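Local coordinates for protein endoglucanase family 5 (PDB 6PZ7) that probably hydrolyses internal beta-glucosidic bonds of cellulose and related plant polysaccharides, as a broad-specificity GH5_4 endoglucanase, at residues 49-54 against 328-333; 57-62 against 300-305. All coordinates share one frame; numbering follows the deposited sequence. Where two conformers were deposited one is given.

Contact 1 of 2, residues 49-54 against 328-333; sequences KEAGFN and KLVRTI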
ATOM      1  N   LYS A  49       3.274  12.395  11.939  1.00  9.62           N
ATOM      2  CA  LYS A  49       3.211  11.898  13.307  1.00 10.28           C
ATOM      3  C   LYS A  49       2.390  12.817  14.192  1.00 10.27           C
ATOM      4  O   LYS A  49       1.549  12.354  14.980  1.00 11.99           O
ATOM      5  CB  LYS A  49       4.632  11.777  13.848  1.00 11.44           C
ATOM      6  CG  LYS A  49       4.761  11.423  15.325  1.00 15.85           C
ATOM      7  CD  LYS A  49       4.221  10.048  15.597  1.00 16.56           C
ATOM      8  CE  LYS A  49       4.562   9.604  17.040  1.00 23.62           C
ATOM      9  NZ  LYS A  49       4.453   8.119  17.153  1.00 24.71           N
ATOM     10  N   GLU A  50       2.620  14.125  14.076  1.00 10.28           N
ATOM     11  CA  GLU A  50       1.939  15.105  14.916  1.00 11.76           C
ATOM     12  C   GLU A  50       0.435  15.118  14.668  1.00 11.88           C
ATOM     13  O   GLU A  50      -0.334  15.455  15.580  1.00 13.98           O
ATOM     14  CB  GLU A  50       2.526  16.495  14.650  1.00 13.02           C
ATOM     15  CG  GLU A  50       3.950  16.666  15.229  1.00 15.37           C
ATOM     16  CD  GLU A  50       4.755  17.848  14.646  1.00 21.87           C
ATOM     17  OE1 GLU A  50       4.262  18.651  13.817  1.00 21.77           O
ATOM     18  OE2 GLU A  50       5.959  17.958  15.025  1.00 26.27           O
ATOM     19  N   ALA A  51      -0.019  14.756  13.474  1.00 10.64           N
ATOM     20  CA  ALA A  51      -1.452  14.718  13.188  1.00 11.19           C
ATOM     21  C   ALA A  51      -2.127  13.508  13.821  1.00 11.04           C
ATOM     22  O   ALA A  51      -3.354  13.516  13.997  1.00 14.59           O
ATOM     23  CB  ALA A  51      -1.698  14.714  11.678  1.00 12.16           C
ATOM     24  N   GLY A  52      -1.391  12.463  14.160  1.00 11.18           N
ATOM     25  CA  GLY A  52      -1.953  11.288  14.811  1.00 11.45           C
ATOM     26  C   GLY A  52      -1.933  10.016  13.977  1.00 11.15           C
ATOM     27  O   GLY A  52      -2.497   9.010  14.416  1.00 12.77           O
ATOM     28  N   PHE A  53      -1.344  10.025  12.797  1.00  9.01           N
ATOM     29  CA  PHE A  53      -1.121   8.785  12.087  1.00  8.77           C
ATOM     30  C   PHE A  53      -0.120   7.945  12.855  1.00  9.53           C
ATOM     31  O   PHE A  53       0.751   8.491  13.539  1.00 10.39           O
ATOM     32  CB  PHE A  53      -0.566   9.082  10.696  1.00  8.32           C
ATOM     33  CG  PHE A  53      -1.549   9.735   9.767  1.00  7.69           C
ATOM     34  CD1 PHE A  53      -1.558  11.119   9.620  1.00  9.36           C
ATOM     35  CD2 PHE A  53      -2.450   8.981   9.042  1.00  7.74           C
ATOM     36  CE1 PHE A  53      -2.412  11.724   8.747  1.00  9.38           C
ATOM     37  CE2 PHE A  53      -3.352   9.575   8.160  1.00  7.77           C
ATOM     38  CZ  PHE A  53      -3.326  10.957   8.017  1.00  9.25           C
ATOM     39  N   ASN A  54      -0.223   6.609  12.734  1.00  8.74           N
ATOM     40  CA  ASN A  54       0.788   5.729  13.313  1.00  9.10           C
ATOM     41  C   ASN A  54       1.495   4.845  12.301  1.00  8.83           C
ATOM     42  O   ASN A  54       2.321   4.012  12.711  1.00  9.10           O
ATOM     43  CB  ASN A  54       0.263   4.872  14.482  1.00 10.38           C
ATOM     44  CG  ASN A  54       1.369   4.421  15.415  1.00 13.48           C
ATOM     45  OD1 ASN A  54       2.258   5.203  15.734  1.00 13.99           O
ATOM     46  ND2 ASN A  54       1.306   3.179  15.871  1.00 13.21           N
ATOM     47  N   LYS A 328     -10.357  19.595   7.984  1.00 11.01           N
ATOM     48  CA  LYS A 328     -11.473  18.790   8.483  1.00 11.96           C
ATOM     49  C   LYS A 328     -11.313  17.338   8.052  1.00 10.62           C
ATOM     50  O   LYS A 328     -11.512  16.408   8.845  1.00 10.52           O
ATOM     51  CB  LYS A 328     -12.759  19.368   7.939  1.00 12.57           C
ATOM     52  CG  LYS A 328     -14.035  18.624   8.250  1.00 23.31           C
ATOM     53  CD  LYS A 328     -15.197  19.256   7.487  1.00 33.97           C
ATOM     54  CE  LYS A 328     -16.500  18.545   7.760  1.00 24.87           C
ATOM     55  NZ  LYS A 328     -17.688  19.422   7.358  1.00 39.94           N
ATOM     56  N   LEU A 329     -10.869  17.132   6.818  1.00  9.87           N
ATOM     57  CA  LEU A 329     -10.651  15.803   6.278  1.00  8.91           C
ATOM     58  C   LEU A 329      -9.549  15.087   7.034  1.00  8.41           C
ATOM     59  O   LEU A 329      -9.700  13.925   7.405  1.00  8.99           O
ATOM     60  CB  LEU A 329     -10.350  15.933   4.780  1.00  9.17           C
ATOM     61  CG  LEU A 329      -9.945  14.695   4.036  1.00  7.97           C
ATOM     62  CD1 LEU A 329     -10.948  13.538   4.172  1.00  9.35           C
ATOM     63  CD2 LEU A 329      -9.707  15.001   2.597  1.00  8.57           C
ATOM     64  N   VAL A 330      -8.412  15.749   7.264  0.75  9.33           N
ATOM     65  CA  VAL A 330      -7.344  15.058   7.973  0.75  9.59           C
ATOM     66  C   VAL A 330      -7.835  14.614   9.343  0.75  8.85           C
ATOM     67  O   VAL A 330      -7.563  13.489   9.786  0.75  8.57           O
ATOM     68  CB  VAL A 330      -6.073  15.927   8.058  0.75 13.90           C
ATOM     69  CG1 VAL A 330      -4.915  15.093   8.685  0.75 17.81           C
ATOM     70  CG2 VAL A 330      -5.638  16.442   6.705  0.75 13.98           C
ATOM     71  N   ARG A 331      -8.550  15.500  10.040  1.00 10.06           N
ATOM     72  CA  ARG A 331      -9.015  15.160  11.381  1.00 12.18           C
ATOM     73  C   ARG A 331      -9.956  13.953  11.358  1.00 12.35           C
ATOM     74  O   ARG A 331      -9.886  13.098  12.260  1.00 14.14           O
ATOM     75  CB  ARG A 331      -9.658  16.378  12.045  1.00 14.49           C
ATOM     76  CG  ARG A 331      -9.948  16.213  13.530  1.00 21.07           C
ATOM     77  CD  ARG A 331      -8.671  16.123  14.349  1.00 22.56           C
ATOM     78  NE  ARG A 331      -9.002  15.966  15.755  1.00 25.19           N
ATOM     79  CZ  ARG A 331      -8.110  15.944  16.734  1.00 20.64           C
ATOM     80  NH1 ARG A 331      -6.823  16.063  16.466  1.00 25.56           N
ATOM     81  NH2 ARG A 331      -8.525  15.807  17.980  1.00 28.50           N
ATOM     82  N   THR A 332     -10.849  13.843  10.369  1.00 11.80           N
ATOM     83  CA  THR A 332     -11.709  12.658  10.266  1.00 12.15           C
ATOM     84  C   THR A 332     -10.923  11.383   9.990  1.00 12.78           C
ATOM     85  O   THR A 332     -11.374  10.273  10.345  1.00 16.04           O
ATOM     86  CB  THR A 332     -12.840  12.800   9.233  1.00 11.65           C
ATOM     87  OG1 THR A 332     -12.359  12.955   7.891  1.00 16.43           O
ATOM     88  CG2 THR A 332     -13.688  14.023   9.565  1.00 15.19           C
ATOM     89  N   ILE A 333      -9.790  11.483   9.281  1.00  9.43           N
ATOM     90  CA  ILE A 333      -8.976  10.306   9.021  1.00  9.67           C
ATOM     91  C   ILE A 333      -8.354   9.776  10.307  1.00 10.20           C
ATOM     92  O   ILE A 333      -8.317   8.557  10.519  1.00 11.11           O
ATOM     93  CB  ILE A 333      -7.937  10.579   7.929  1.00  8.32           C
ATOM     94  CG1 ILE A 333      -8.605  10.871   6.567  1.00  9.48           C
ATOM     95  CG2 ILE A 333      -6.949   9.413   7.802  1.00  9.45           C
ATOM     96  CD1 ILE A 333      -7.738  11.590   5.608  1.00  9.47           C
TER
HETATM   97  O   HOH W   1      -4.795  16.143  14.225  1.00 24.57           O
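Phe-53 and Ile-333 make the closest approach between the two segments: ring atom CE2 of Phe-53 lies 3.6 Å from CG2 of Ile-333, and the same methyl also reaches CZ. With CG of Phe-53 beside the backbone N (chi1 -69°), the ring swings over to the helix although its CB does not head there. The next rim position is used as well, CE1 of Phe-53 standing 4.2 Å from CG1 of Val-330; the two methyls thus meet successive parts of the ring, each obliquely. In Ile-333 the touching branch is the one opposite the backbone N, while CG1 leaves from beside it. Helix 42-51 ends here in a Schellman motif: Gly-52 has positive phi (113°), its N bonds back to Lys-49 O, and the chain turns into barrel strand 55-58. Just before the turn, Ala-51 directs its CB at the C-terminal helix, 4.4 Å from Val-330 CG1. Trp-324 also packs on Ala-51, Phe-53 and Val-330, and the Phe-53 ring meets that of Trp-20. Toward the exposed Arg-331 the chemistry turns polar. One water gives a hydrogen bond to Ala-51 O and receives one from NH1 of Arg-331, lying in the guanidinium plane at its edge.

Contact 2 of 2, residues 57-62 against 300-305; sequences RIPVSW and VWWDNG
Arg-57 has CG trans to its backbone N (chi1 178°) and runs extended as far as NE, where chi4 of -96° turns the guanidinium across the chain; Trp-302, likewise with CG anti to its backbone N, brings its six-membered ring to meet it. Both belong to the closed eight-stranded parallel barrel of this TIM-barrel enzyme, on strands 55-58 and 298-303. Strand 19-22 lies between these two in the sheet, which agrees with the absence of any hydrogen bond across the segments. NH1 of Arg-57 is 4.0 Å from Trp-302 CZ3, the carbon sitting at the guanidinium edge near its plane. The planes are 67° apart, so the groups are not stacked. Asn-21 and Gln-269 accept from NH1, and Gln-142 and Asn-145 from NH2; four side-chain oxygens therefore fix the rotation of this buried charge inside the barrel. Two residues before Trp-302 on the same strand, Val-300 puts CG1 4.0 Å from Arg-57 CB, against the aliphatic root of the arginine. Further along the chain, Asp-303 forms an Asx turn, its OD1 taking the backbone N-H of Gly-305 at 2.9 Å. Pro-59 completes the join: its CG comes obliquely to the indole, 4.1 Å from the CZ3 of Trp-302 that also meets Arg-57.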
ATOM      1  N   ARG A  57       3.181   4.460   4.761  1.00  5.83           N
ATOM      2  CA  ARG A  57       3.524   3.555   3.671  1.00  6.11           C
ATOM      3  C   ARG A  57       4.458   4.303   2.729  1.00  5.61           C
ATOM      4  O   ARG A  57       4.198   5.459   2.364  1.00  6.24           O
ATOM      5  CB  ARG A  57       2.262   3.038   2.965  1.00  6.13           C
ATOM      6  CG  ARG A  57       2.537   2.100   1.758  1.00  5.68           C
ATOM      7  CD  ARG A  57       1.299   1.321   1.432  1.00  6.36           C
ATOM      8  NE  ARG A  57       1.380   0.442   0.255  1.00  6.08           N
ATOM      9  CZ  ARG A  57       0.974   0.769  -0.957  1.00  5.53           C
ATOM     10  NH1 ARG A  57       0.606   1.996  -1.287  1.00  6.70           N
ATOM     11  NH2 ARG A  57       0.895  -0.173  -1.881  1.00  6.34           N
ATOM     12  N   ILE A  58       5.555   3.644   2.372  1.00  6.09           N
ATOM     13  CA  ILE A  58       6.639   4.182   1.557  1.00  5.75           C
ATOM     14  C   ILE A  58       6.672   3.363   0.269  1.00  6.11           C
ATOM     15  O   ILE A  58       7.407   2.359   0.163  1.00  6.53           O
ATOM     16  CB  ILE A  58       7.983   4.121   2.301  1.00  6.42           C
ATOM     17  CG1 ILE A  58       7.921   4.804   3.667  1.00  7.03           C
ATOM     18  CG2 ILE A  58       9.065   4.740   1.422  1.00  7.37           C
ATOM     19  CD1 ILE A  58       9.131   4.533   4.563  1.00  8.65           C
ATOM     20  N   PRO A  59       5.882   3.738  -0.723  1.00  5.67           N
ATOM     21  CA  PRO A  59       5.939   3.025  -1.997  1.00  6.50           C
ATOM     22  C   PRO A  59       7.277   3.274  -2.651  1.00  5.76           C
ATOM     23  O   PRO A  59       7.748   4.414  -2.713  1.00  6.90           O
ATOM     24  CB  PRO A  59       4.791   3.638  -2.788  1.00  8.02           C
ATOM     25  CG  PRO A  59       4.429   4.880  -2.108  1.00 10.00           C
ATOM     26  CD  PRO A  59       4.860   4.794  -0.692  1.00  6.03           C
ATOM     27  N   VAL A  60       7.883   2.234  -3.190  1.00  5.93           N
ATOM     28  CA  VAL A  60       9.180   2.344  -3.861  1.00  5.51           C
ATOM     29  C   VAL A  60       9.124   1.606  -5.185  1.00  5.70           C
ATOM     30  O   VAL A  60       8.839   0.401  -5.218  1.00  6.50           O
ATOM     31  CB  VAL A  60      10.353   1.804  -3.022  1.00  6.55           C
ATOM     32  CG1 VAL A  60      11.670   1.962  -3.789  1.00  6.82           C
ATOM     33  CG2 VAL A  60      10.418   2.523  -1.676  1.00  6.66           C
ATOM     34  N   SER A  61       9.407   2.316  -6.270  1.00  6.29           N
ATOM     35  CA  SER A  61       9.524   1.701  -7.592  1.00  6.81           C
ATOM     36  C   SER A  61      10.997   1.420  -7.846  1.00  6.74           C
ATOM     37  O   SER A  61      11.815   2.345  -7.841  1.00  8.32           O
ATOM     38  CB  SER A  61       8.939   2.612  -8.668  1.00  7.60           C
ATOM     39  OG  SER A  61       7.530   2.765  -8.465  1.00  7.59           O
ATOM     40  N   TRP A  62      11.335   0.151  -7.980  1.00  6.96           N
ATOM     41  CA  TRP A  62      12.744  -0.253  -8.065  1.00  7.24           C
ATOM     42  C   TRP A  62      13.279  -0.300  -9.476  1.00  7.43           C
ATOM     43  O   TRP A  62      14.498  -0.221  -9.636  1.00  8.01           O
ATOM     44  CB  TRP A  62      12.911  -1.595  -7.361  1.00  6.42           C
ATOM     45  CG  TRP A  62      12.533  -1.552  -5.911  1.00  6.49           C
ATOM     46  CD1 TRP A  62      11.278  -1.785  -5.405  1.00  6.54           C
ATOM     47  CD2 TRP A  62      13.350  -1.198  -4.779  1.00  6.41           C
ATOM     48  NE1 TRP A  62      11.279  -1.620  -4.033  1.00  6.69           N
ATOM     49  CE2 TRP A  62      12.531  -1.251  -3.621  1.00  6.10           C
ATOM     50  CE3 TRP A  62      14.685  -0.803  -4.635  1.00  7.32           C
ATOM     51  CZ2 TRP A  62      13.005  -0.979  -2.357  1.00  6.57           C
ATOM     52  CZ3 TRP A  62      15.172  -0.515  -3.358  1.00  8.33           C
ATOM     53  CH2 TRP A  62      14.326  -0.598  -2.241  1.00  7.59           C
ATOM     54  N   VAL A 300      -4.984   3.200   5.023  1.00  6.13           N
ATOM     55  CA  VAL A 300      -3.823   4.051   4.729  1.00  5.90           C
ATOM     56  C   VAL A 300      -4.204   4.977   3.567  1.00  5.53           C
ATOM     57  O   VAL A 300      -4.462   4.512   2.454  1.00  6.27           O
ATOM     58  CB  VAL A 300      -2.592   3.218   4.374  1.00  6.34           C
ATOM     59  CG1 VAL A 300      -1.359   4.116   4.233  1.00  6.92           C
ATOM     60  CG2 VAL A 300      -2.333   2.111   5.393  1.00  7.29           C
ATOM     61  N   TRP A 301      -4.281   6.285   3.836  1.00  6.29           N
ATOM     62  CA  TRP A 301      -4.685   7.274   2.835  1.00  5.68           C
ATOM     63  C   TRP A 301      -3.636   7.441   1.752  1.00  6.04           C
ATOM     64  O   TRP A 301      -2.445   7.545   2.058  1.00  6.52           O
ATOM     65  CB  TRP A 301      -4.898   8.633   3.537  1.00  6.56           C
ATOM     66  CG  TRP A 301      -5.386   9.711   2.594  1.00  6.10           C
ATOM     67  CD1 TRP A 301      -4.625  10.521   1.831  1.00  6.79           C
ATOM     68  CD2 TRP A 301      -6.743  10.055   2.313  1.00  6.25           C
ATOM     69  NE1 TRP A 301      -5.411  11.342   1.069  1.00  7.68           N
ATOM     70  CE2 TRP A 301      -6.717  11.084   1.366  1.00  6.43           C
ATOM     71  CE3 TRP A 301      -7.990   9.616   2.793  1.00  6.51           C
ATOM     72  CZ2 TRP A 301      -7.876  11.678   0.896  1.00  7.95           C
ATOM     73  CZ3 TRP A 301      -9.129  10.223   2.337  1.00  7.37           C
ATOM     74  CH2 TRP A 301      -9.061  11.228   1.389  1.00  7.77           C
ATOM     75  N   TRP A 302      -4.053   7.468   0.492  1.00  5.61           N
ATOM     76  CA  TRP A 302      -3.152   7.756  -0.625  1.00  5.66           C
ATOM     77  C   TRP A 302      -2.980   9.267  -0.813  1.00  6.40           C
ATOM     78  O   TRP A 302      -3.913   9.964  -1.179  1.00  7.33           O
ATOM     79  CB  TRP A 302      -3.680   7.141  -1.923  1.00  6.62           C
ATOM     80  CG  TRP A 302      -2.753   7.396  -3.090  1.00  6.86           C
ATOM     81  CD1 TRP A 302      -2.951   8.291  -4.108  1.00  7.58           C
ATOM     82  CD2 TRP A 302      -1.466   6.821  -3.292  1.00  6.81           C
ATOM     83  NE1 TRP A 302      -1.858   8.295  -4.934  1.00  8.32           N
ATOM     84  CE2 TRP A 302      -0.930   7.406  -4.461  1.00  7.26           C
ATOM     85  CE3 TRP A 302      -0.703   5.881  -2.602  1.00  6.17           C
ATOM     86  CZ2 TRP A 302       0.328   7.049  -4.971  1.00  7.27           C
ATOM     87  CZ3 TRP A 302       0.550   5.523  -3.115  1.00  7.01           C
ATOM     88  CH2 TRP A 302       1.036   6.109  -4.292  1.00  7.54           C
ATOM     89  N   ASP A 303      -1.769   9.761  -0.589  1.00  6.40           N
ATOM     90  CA  ASP A 303      -1.413  11.169  -0.726  1.00  6.71           C
ATOM     91  C   ASP A 303      -0.313  11.249  -1.779  1.00  6.52           C
ATOM     92  O   ASP A 303       0.818  10.809  -1.554  1.00  8.45           O
ATOM     93  CB  ASP A 303      -0.981  11.789   0.608  1.00  7.30           C
ATOM     94  CG  ASP A 303      -0.760  13.265   0.505  1.00  7.23           C
ATOM     95  OD1 ASP A 303      -0.160  13.689  -0.501  1.00  9.18           O
ATOM     96  OD2 ASP A 303      -1.187  13.998   1.419  1.00  8.22           O
ATOM     97  N   ASN A 304      -0.602  11.843  -2.924  1.00  6.34           N
ATOM     98  CA  ASN A 304       0.373  11.999  -4.010  1.00  7.04           C
ATOM     99  C   ASN A 304       0.926  13.406  -4.127  1.00  8.01           C
ATOM    100  O   ASN A 304       1.628  13.712  -5.092  1.00  8.54           O
ATOM    101  CB  ASN A 304      -0.185  11.477  -5.331  1.00  8.07           C
ATOM    102  CG  ASN A 304      -1.415  12.229  -5.799  1.00  7.83           C
ATOM    103  OD1 ASN A 304      -1.893  13.170  -5.151  1.00  8.62           O
ATOM    104  ND2 ASN A 304      -1.947  11.779  -6.913  1.00  8.85           N
ATOM    105  N   GLY A 305       0.613  14.285  -3.185  1.00  7.79           N
ATOM    106  CA  GLY A 305       1.155  15.634  -3.223  1.00  9.14           C
ATOM    107  C   GLY A 305       0.418  16.578  -4.143  1.00 10.23           C
ATOM    108  O   GLY A 305       0.908  17.702  -4.381  1.00 14.97           O
TER

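The centre of contact 2 is about 7 Å from that of the chain, that of contact 1 about 18 Å. The inner one joins two barrel strands that flank strand 19-22, through side chains inside the barrel, placing a buried charged group beside an indole; the outer one joins a helix end to the C-terminal helix through apolar groups, with a water bridge at its polar margin. Burial differs little: all four touching residues of 57-62/300-305 are buried, and three of four in 49-54/328-333. Helix 42-51 and strand 55-58 follow each other, joined by the short turn at 52-54. The other two elements meet through Trp-301, whose CE3 is 3.4 Å from Ile-333 CD1.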